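Local coordinates for membrane protein (Acinetobacter baumannii AB307-0294, PDB 5DL5), which forms an OprD-family beta-barrel channel in the outer membrane that probably lets small molecules, including some antibiotics, cross that membrane, at residues I61-T66 against F72-V77; S113-F118 against T122-T127. All coordinates share one frame; numbering follows the deposited sequence.

Interaction 1: I61-T66 against F72-V77; sequences IESGFT and FGVGVV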
ATOM      1  N   ILE A  61     -14.135 -13.576  -5.567  1.00 41.45           N
ATOM      2  CA  ILE A  61     -15.551 -14.034  -5.780  1.00 44.51           C
ATOM      3  C   ILE A  61     -16.345 -13.510  -4.590  1.00 44.14           C
ATOM      4  O   ILE A  61     -15.846 -13.571  -3.406  1.00 41.80           O
ATOM      5  CB  ILE A  61     -15.670 -15.543  -5.923  1.00 47.41           C
ATOM      6  CG1 ILE A  61     -14.990 -15.987  -7.194  1.00 49.14           C
ATOM      7  CG2 ILE A  61     -17.140 -16.040  -6.106  1.00 49.74           C
ATOM      8  CD1 ILE A  61     -14.873 -17.491  -7.209  1.00 48.97           C
ATOM      9  N   GLU A  62     -17.463 -12.843  -4.924  1.00 43.33           N
ATOM     10  CA  GLU A  62     -18.356 -12.227  -3.926  1.00 43.49           C
ATOM     11  C   GLU A  62     -19.746 -12.659  -4.379  1.00 43.34           C
ATOM     12  O   GLU A  62     -20.139 -12.280  -5.475  1.00 43.11           O
ATOM     13  CB  GLU A  62     -18.246 -10.710  -3.959  1.00 44.95           C
ATOM     14  CG  GLU A  62     -16.930 -10.142  -3.310  1.00 45.69           C
ATOM     15  CD  GLU A  62     -16.822 -10.560  -1.821  1.00 49.18           C
ATOM     16  OE1 GLU A  62     -17.821 -10.836  -1.079  1.00 51.94           O
ATOM     17  OE2 GLU A  62     -15.686 -10.696  -1.351  1.00 48.48           O
ATOM     18  N   SER A  63     -20.440 -13.452  -3.545  1.00 39.26           N
ATOM     19  CA  SER A  63     -21.828 -13.754  -3.724  1.00 38.67           C
ATOM     20  C   SER A  63     -22.624 -12.466  -3.623  1.00 36.80           C
ATOM     21  O   SER A  63     -22.119 -11.508  -3.124  1.00 33.67           O
ATOM     22  CB  SER A  63     -22.379 -14.735  -2.694  1.00 38.28           C
ATOM     23  OG  SER A  63     -22.502 -14.220  -1.401  1.00 37.97           O
ATOM     24  N   GLY A  64     -23.841 -12.464  -4.102  1.00 35.75           N
ATOM     25  CA  GLY A  64     -24.699 -11.447  -3.652  1.00 39.42           C
ATOM     26  C   GLY A  64     -25.222 -11.713  -2.215  1.00 39.26           C
ATOM     27  O   GLY A  64     -24.822 -12.681  -1.573  1.00 40.90           O
ATOM     28  N   PHE A  65     -26.212 -10.934  -1.776  1.00 39.01           N
ATOM     29  CA  PHE A  65     -26.802 -11.130  -0.447  1.00 39.07           C
ATOM     30  C   PHE A  65     -28.173 -11.739  -0.652  1.00 37.38           C
ATOM     31  O   PHE A  65     -28.981 -11.358  -1.540  1.00 38.80           O
ATOM     32  CB  PHE A  65     -26.875  -9.836   0.445  1.00 37.42           C
ATOM     33  CG  PHE A  65     -25.553  -9.316   0.932  1.00 35.84           C
ATOM     34  CD1 PHE A  65     -24.821  -8.462   0.119  1.00 34.18           C
ATOM     35  CD2 PHE A  65     -25.037  -9.644   2.208  1.00 33.88           C
ATOM     36  CE1 PHE A  65     -23.637  -7.927   0.562  1.00 34.99           C
ATOM     37  CE2 PHE A  65     -23.821  -9.067   2.661  1.00 35.20           C
ATOM     38  CZ  PHE A  65     -23.082  -8.258   1.787  1.00 35.28           C
ATOM     39  N   THR A  66     -28.507 -12.652   0.223  1.00 35.82           N
ATOM     40  CA  THR A  66     -29.879 -13.140   0.185  1.00 37.76           C
ATOM     41  C   THR A  66     -30.857 -11.979   0.551  1.00 38.02           C
ATOM     42  O   THR A  66     -30.494 -11.115   1.314  1.00 38.86           O
ATOM     43  CB  THR A  66     -30.124 -14.296   1.179  1.00 39.89           C
ATOM     44  OG1 THR A  66     -29.697 -13.922   2.510  1.00 36.86           O
ATOM     45  CG2 THR A  66     -29.394 -15.547   0.743  1.00 41.87           C
ATOM     46  N   PHE A  72     -27.474 -12.316   3.749  1.00 34.44           N
ATOM     47  CA  PHE A  72     -26.301 -13.113   4.000  1.00 36.27           C
ATOM     48  C   PHE A  72     -25.601 -13.522   2.691  1.00 36.03           C
ATOM     49  O   PHE A  72     -26.229 -13.713   1.660  1.00 35.98           O
ATOM     50  CB  PHE A  72     -26.674 -14.400   4.805  1.00 38.47           C
ATOM     51  CG  PHE A  72     -27.280 -14.101   6.156  1.00 39.86           C
ATOM     52  CD1 PHE A  72     -26.475 -13.905   7.265  1.00 41.30           C
ATOM     53  CD2 PHE A  72     -28.624 -13.985   6.291  1.00 41.55           C
ATOM     54  CE1 PHE A  72     -27.035 -13.539   8.509  1.00 40.66           C
ATOM     55  CE2 PHE A  72     -29.199 -13.684   7.496  1.00 43.14           C
ATOM     56  CZ  PHE A  72     -28.379 -13.466   8.619  1.00 43.58           C
ATOM     57  N   GLY A  73     -24.274 -13.572   2.725  1.00 34.67           N
ATOM     58  CA  GLY A  73     -23.533 -14.076   1.567  1.00 32.03           C
ATOM     59  C   GLY A  73     -22.190 -14.557   2.043  1.00 33.40           C
ATOM     60  O   GLY A  73     -21.891 -14.655   3.277  1.00 31.57           O
ATOM     61  N   VAL A  74     -21.354 -14.849   1.047  1.00 36.52           N
ATOM     62  CA  VAL A  74     -19.994 -15.301   1.274  1.00 38.66           C
ATOM     63  C   VAL A  74     -19.046 -14.675   0.265  1.00 40.43           C
ATOM     64  O   VAL A  74     -19.470 -14.190  -0.790  1.00 41.74           O
ATOM     65  CB  VAL A  74     -19.865 -16.866   1.113  1.00 38.74           C
ATOM     66  CG1 VAL A  74     -20.863 -17.608   1.980  1.00 40.48           C
ATOM     67  CG2 VAL A  74     -19.994 -17.255  -0.321  1.00 42.93           C
ATOM     68  N   GLY A  75     -17.763 -14.698   0.612  1.00 41.45           N
ATOM     69  CA  GLY A  75     -16.679 -14.259  -0.281  1.00 42.74           C
ATOM     70  C   GLY A  75     -15.510 -15.243  -0.313  1.00 40.21           C
ATOM     71  O   GLY A  75     -15.354 -16.027   0.576  1.00 38.30           O
ATOM     72  N   VAL A  76     -14.721 -15.211  -1.380  1.00 41.93           N
ATOM     73  CA  VAL A  76     -13.543 -16.057  -1.492  1.00 39.78           C
ATOM     74  C   VAL A  76     -12.498 -15.154  -2.107  1.00 40.56           C
ATOM     75  O   VAL A  76     -12.789 -14.439  -3.088  1.00 42.75           O
ATOM     76  CB  VAL A  76     -13.786 -17.268  -2.406  1.00 46.45           C
ATOM     77  CG1 VAL A  76     -12.476 -17.919  -2.827  1.00 48.58           C
ATOM     78  CG2 VAL A  76     -14.644 -18.321  -1.718  1.00 49.17           C
ATOM     79  N   VAL A  77     -11.286 -15.192  -1.579  1.00 37.22           N
ATOM     80  CA  VAL A  77     -10.135 -14.475  -2.163  1.00 38.76           C
ATOM     81  C   VAL A  77      -8.975 -15.428  -2.169  1.00 37.93           C
ATOM     82  O   VAL A  77      -8.777 -16.169  -1.220  1.00 41.75           O
ATOM     83  CB  VAL A  77      -9.639 -13.242  -1.381  1.00 38.28           C
ATOM     84  CG1 VAL A  77     -10.600 -12.069  -1.507  1.00 41.45           C
ATOM     85  CG2 VAL A  77      -9.442 -13.564   0.052  1.00 42.22           C
TER

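Interaction 2: S113-F118 against T122-T127; sequences SVKARF and TVRYGT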
ATOM      1  N   SER A 113     -14.769 -15.749   3.434  1.00 38.11           N
ATOM      2  CA  SER A 113     -15.476 -14.977   4.404  1.00 34.78           C
ATOM      3  C   SER A 113     -16.961 -15.192   4.285  1.00 33.53           C
ATOM      4  O   SER A 113     -17.494 -15.755   3.247  1.00 33.55           O
ATOM      5  CB  SER A 113     -15.125 -13.490   4.263  1.00 34.75           C
ATOM      6  OG  SER A 113     -15.426 -12.972   2.968  1.00 32.89           O
ATOM      7  N   VAL A 114     -17.623 -14.856   5.384  1.00 33.70           N
ATOM      8  CA  VAL A 114     -19.059 -14.767   5.406  1.00 35.70           C
ATOM      9  C   VAL A 114     -19.453 -13.327   5.690  1.00 35.47           C
ATOM     10  O   VAL A 114     -18.690 -12.626   6.324  1.00 37.35           O
ATOM     11  CB  VAL A 114     -19.718 -15.773   6.399  1.00 38.50           C
ATOM     12  CG1 VAL A 114     -19.465 -17.168   5.891  1.00 42.83           C
ATOM     13  CG2 VAL A 114     -19.247 -15.576   7.854  1.00 44.20           C
ATOM     14  N   LYS A 115     -20.636 -12.901   5.218  1.00 32.05           N
ATOM     15  CA  LYS A 115     -21.031 -11.519   5.352  1.00 31.25           C
ATOM     16  C   LYS A 115     -22.487 -11.407   5.570  1.00 32.26           C
ATOM     17  O   LYS A 115     -23.220 -12.335   5.240  1.00 32.92           O
ATOM     18  CB  LYS A 115     -20.640 -10.721   4.085  1.00 32.22           C
ATOM     19  CG  LYS A 115     -21.097 -11.223   2.788  1.00 33.10           C
ATOM     20  CD  LYS A 115     -20.451 -10.510   1.606  1.00 34.46           C
ATOM     21  CE  LYS A 115     -21.167 -10.974   0.354  1.00 39.34           C
ATOM     22  NZ  LYS A 115     -20.468 -10.524  -0.873  1.00 39.97           N
ATOM     23  N   ALA A 116     -22.880 -10.372   6.285  1.00 31.59           N
ATOM     24  CA  ALA A 116     -24.222 -10.110   6.645  1.00 32.70           C
ATOM     25  C   ALA A 116     -24.491  -8.647   6.462  1.00 33.23           C
ATOM     26  O   ALA A 116     -23.562  -7.844   6.602  1.00 33.10           O
ATOM     27  CB  ALA A 116     -24.482 -10.569   8.087  1.00 33.97           C
ATOM     28  N   ARG A 117     -25.706  -8.316   6.044  1.00 33.55           N
ATOM     29  CA  ARG A 117     -26.043  -6.938   5.727  1.00 31.88           C
ATOM     30  C   ARG A 117     -27.408  -6.574   6.262  1.00 32.47           C
ATOM     31  O   ARG A 117     -28.349  -7.319   6.058  1.00 34.36           O
ATOM     32  CB  ARG A 117     -25.939  -6.640   4.223  1.00 32.24           C
ATOM     33  CG  ARG A 117     -26.086  -5.133   3.898  1.00 33.68           C
ATOM     34  CD  ARG A 117     -25.912  -4.826   2.431  1.00 34.57           C
ATOM     35  NE  ARG A 117     -26.894  -5.581   1.623  1.00 35.33           N
ATOM     36  CZ  ARG A 117     -26.785  -5.768   0.318  1.00 37.21           C
ATOM     37  NH1 ARG A 117     -25.786  -5.212  -0.348  1.00 37.46           N
ATOM     38  NH2 ARG A 117     -27.643  -6.483  -0.335  1.00 38.74           N
ATOM     39  N   PHE A 118     -27.515  -5.432   6.940  1.00 32.07           N
ATOM     40  CA  PHE A 118     -28.788  -4.892   7.442  1.00 33.96           C
ATOM     41  C   PHE A 118     -28.795  -3.434   7.081  1.00 35.58           C
ATOM     42  O   PHE A 118     -27.821  -2.738   7.382  1.00 31.19           O
ATOM     43  CB  PHE A 118     -28.756  -4.963   8.954  1.00 35.18           C
ATOM     44  CG  PHE A 118     -29.893  -4.213   9.595  1.00 37.43           C
ATOM     45  CD1 PHE A 118     -31.224  -4.618   9.390  1.00 38.96           C
ATOM     46  CD2 PHE A 118     -29.658  -3.103  10.361  1.00 37.86           C
ATOM     47  CE1 PHE A 118     -32.299  -3.902   9.957  1.00 39.77           C
ATOM     48  CE2 PHE A 118     -30.700  -2.433  10.934  1.00 40.68           C
ATOM     49  CZ  PHE A 118     -32.024  -2.830  10.719  1.00 39.66           C
ATOM     50  N   THR A 122     -22.710  -3.477   6.530  1.00 32.20           N
ATOM     51  CA  THR A 122     -22.220  -4.807   6.258  1.00 32.80           C
ATOM     52  C   THR A 122     -21.213  -5.212   7.333  1.00 33.55           C
ATOM     53  O   THR A 122     -20.442  -4.360   7.856  1.00 33.00           O
ATOM     54  CB  THR A 122     -21.589  -4.809   4.874  1.00 35.90           C
ATOM     55  OG1 THR A 122     -22.605  -4.435   3.945  1.00 38.65           O
ATOM     56  CG2 THR A 122     -21.082  -6.187   4.432  1.00 36.77           C
ATOM     57  N   VAL A 123     -21.221  -6.494   7.710  1.00 33.72           N
ATOM     58  CA  VAL A 123     -20.188  -7.102   8.536  1.00 32.67           C
ATOM     59  C   VAL A 123     -19.592  -8.263   7.761  1.00 32.89           C
ATOM     60  O   VAL A 123     -20.289  -9.107   7.217  1.00 34.07           O
ATOM     61  CB  VAL A 123     -20.704  -7.581   9.922  1.00 41.53           C
ATOM     62  CG1 VAL A 123     -19.543  -8.087  10.815  1.00 40.90           C
ATOM     63  CG2 VAL A 123     -21.430  -6.436  10.655  1.00 44.63           C
ATOM     64  N   ARG A 124     -18.286  -8.305   7.646  1.00 31.29           N
ATOM     65  CA  ARG A 124     -17.596  -9.401   6.983  1.00 30.13           C
ATOM     66  C   ARG A 124     -16.612 -10.046   7.951  1.00 30.73           C
ATOM     67  O   ARG A 124     -15.737  -9.358   8.520  1.00 30.89           O
ATOM     68  CB  ARG A 124     -16.915  -8.869   5.788  1.00 32.32           C
ATOM     69  CG  ARG A 124     -16.100  -9.868   5.030  1.00 32.33           C
ATOM     70  CD  ARG A 124     -15.371  -9.239   3.879  1.00 35.80           C
ATOM     71  NE  ARG A 124     -16.177  -8.595   2.850  1.00 36.23           N
ATOM     72  CZ  ARG A 124     -16.696  -9.240   1.795  1.00 41.40           C
ATOM     73  NH1 ARG A 124     -16.641 -10.596   1.686  1.00 40.33           N
ATOM     74  NH2 ARG A 124     -17.385  -8.562   0.873  1.00 41.62           N
ATOM     75  N   TYR A 125     -16.698 -11.360   8.061  1.00 31.04           N
ATOM     76  CA  TYR A 125     -15.849 -12.136   8.898  1.00 33.02           C
ATOM     77  C   TYR A 125     -15.062 -13.174   8.044  1.00 34.53           C
ATOM     78  O   TYR A 125     -15.659 -14.009   7.343  1.00 32.00           O
ATOM     79  CB  TYR A 125     -16.731 -12.877   9.880  1.00 36.89           C
ATOM     80  CG  TYR A 125     -15.874 -13.820  10.695  1.00 45.06           C
ATOM     81  CD1 TYR A 125     -14.768 -13.343  11.427  1.00 50.37           C
ATOM     82  CD2 TYR A 125     -16.175 -15.157  10.776  1.00 50.97           C
ATOM     83  CE1 TYR A 125     -13.982 -14.190  12.189  1.00 56.24           C
ATOM     84  CE2 TYR A 125     -15.410 -16.018  11.550  1.00 60.07           C
ATOM     85  CZ  TYR A 125     -14.332 -15.511  12.252  1.00 62.13           C
ATOM     86  OH  TYR A 125     -13.606 -16.325  13.027  1.00 71.66           O
ATOM     87  N   GLY A 126     -13.746 -13.118   8.133  1.00 32.57           N
ATOM     88  CA  GLY A 126     -12.882 -14.009   7.487  1.00 32.64           C
ATOM     89  C   GLY A 126     -11.747 -13.314   6.770  1.00 32.76           C
ATOM     90  O   GLY A 126     -11.279 -12.272   7.197  1.00 32.48           O
ATOM     91  N   THR A 127     -11.259 -13.956   5.712  1.00 35.56           N
ATOM     92  CA  THR A 127     -10.110 -13.513   4.962  1.00 35.56           C
ATOM     93  C   THR A 127     -10.459 -12.428   3.993  1.00 36.63           C
ATOM     94  O   THR A 127     -11.394 -12.601   3.221  1.00 36.62           O
ATOM     95  CB  THR A 127      -9.503 -14.679   4.175  1.00 35.30           C
ATOM     96  OG1 THR A 127      -9.243 -15.667   5.125  1.00 35.62           O
ATOM     97  CG2 THR A 127      -8.041 -14.352   3.709  1.00 35.40           C
TER
HETATM   98  O   HOH W   1     -13.207 -13.466   1.284  1.00 37.46           O
HETATM   99  O   HOH W   2     -19.738  -8.186  -1.010  1.00 49.32           O

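Interaction 1: I61-T66 against F72-V77
I61 and V76 face each other as an antiparallel hydrogen-bonded pair in the beta hairpin of strands 50-62 and 70-83, two neighbouring strands of the OprD-family barrel wall. Their backbones exchange two bonds, I61 N to V76 O at 2.9 Å and V76 N to I61 O at 2.8 Å. Two residues on, past the non-hydrogen-bonded pair E62 and G75, S63 N donates to V74 O at 3.0 Å.

Hydroxyl groups then take the place of main-chain acceptors. S63 OG, held between its own N and carbonyl carbon (chi1 71°), receives V74 N at 2.8 Å, while S63 O turns to K115 NZ. T66 does likewise: its N bonds to F72 O at 2.9 Å and its OG1 accepts F72 N at 3.0 Å, the latter noticeably bent (148° at the hydrogen). G73, having no side chain, lets S63 OG come close to its CA.

Apolar contact is modest, chiefly I61 CB against V76 CB at 4.3 Å. The other face of the sheet carries E62, whose chain bends at chi2 and brings the carboxylate over G75; its OE1 is held by K115, its main partner. At the far end the edge of the F65 ring meets F72 N, which lies near the ring plane 3.9 Å from F65 CD2.

Interaction 2: S113-F118 against T122-T127
The R124 guanidinium reaches across the strand pair to S113, NH1 donating to OG at 3.0 Å. The hydroxyl oxygen lies only 2° out of the guanidinium plane, so it is met at the edge of the group. K115 runs alongside R124 in the same direction, and its CD approaches R124 NH2 obliquely at 3.7 Å. Farther along, the aliphatic part of R117 crosses T122, CG coming to 3.6 Å from OG1. On the other face V114 CG2 packs on Y125 CB at 4.2 Å, near the plane of the tyrosine ring and at its edge.

These side chains are set by the antiparallel register of the hairpin 106-118/121-125. V114 and Y125 exchange two backbone bonds, as do A116 and V123, with Y125 N to V114 O at 2.9 Å the straightest. K115 and R124 form the non-hydrogen-bonded pair between them, which puts both on one face. R124 starts with CG anti to its backbone N, then bends at chi3 (-60°), turning the guanidinium so that its edge meets S113 while K115 runs alongside. A water bridges S113 OG and T127 O, 2.8 Å from the latter, across the corner at G126, whose positive phi of 133° belongs to glycine.

Farther out, R117 NE is held by Q18, and E62 completes the polar cluster. K115 NZ lies 4.1 Å from R124 NH2, yet both cations converge on one carboxylate oxygen, E62 OE1, and R124 NH1 divides its donors between that oxygen and S113. The carboxylate would offset the two positive charges, which probably favours keeping E62 ionised between the two basic groups.

In the fold
From the N terminus, strand 29-43 comes first and pairs with strand 50-62, which runs into residues 63-66, and the chain turns back at once into strand 70-83; interaction 1 closes this short loop. A longer connection then leads to strand 106-118, and interaction 2 closes the tight turn into strand 121-125. The two closures follow in series and neither nests nor crosses. They are joined because strands 70-83 and 106-118 are neighbours in the barrel wall: G75 N probably bonds to S113 O, and the F65 ring packs on the R117 guanidinium. Together they fuse two successive hairpins into four adjacent strands, with strand 150-157 continuing beyond 121-125.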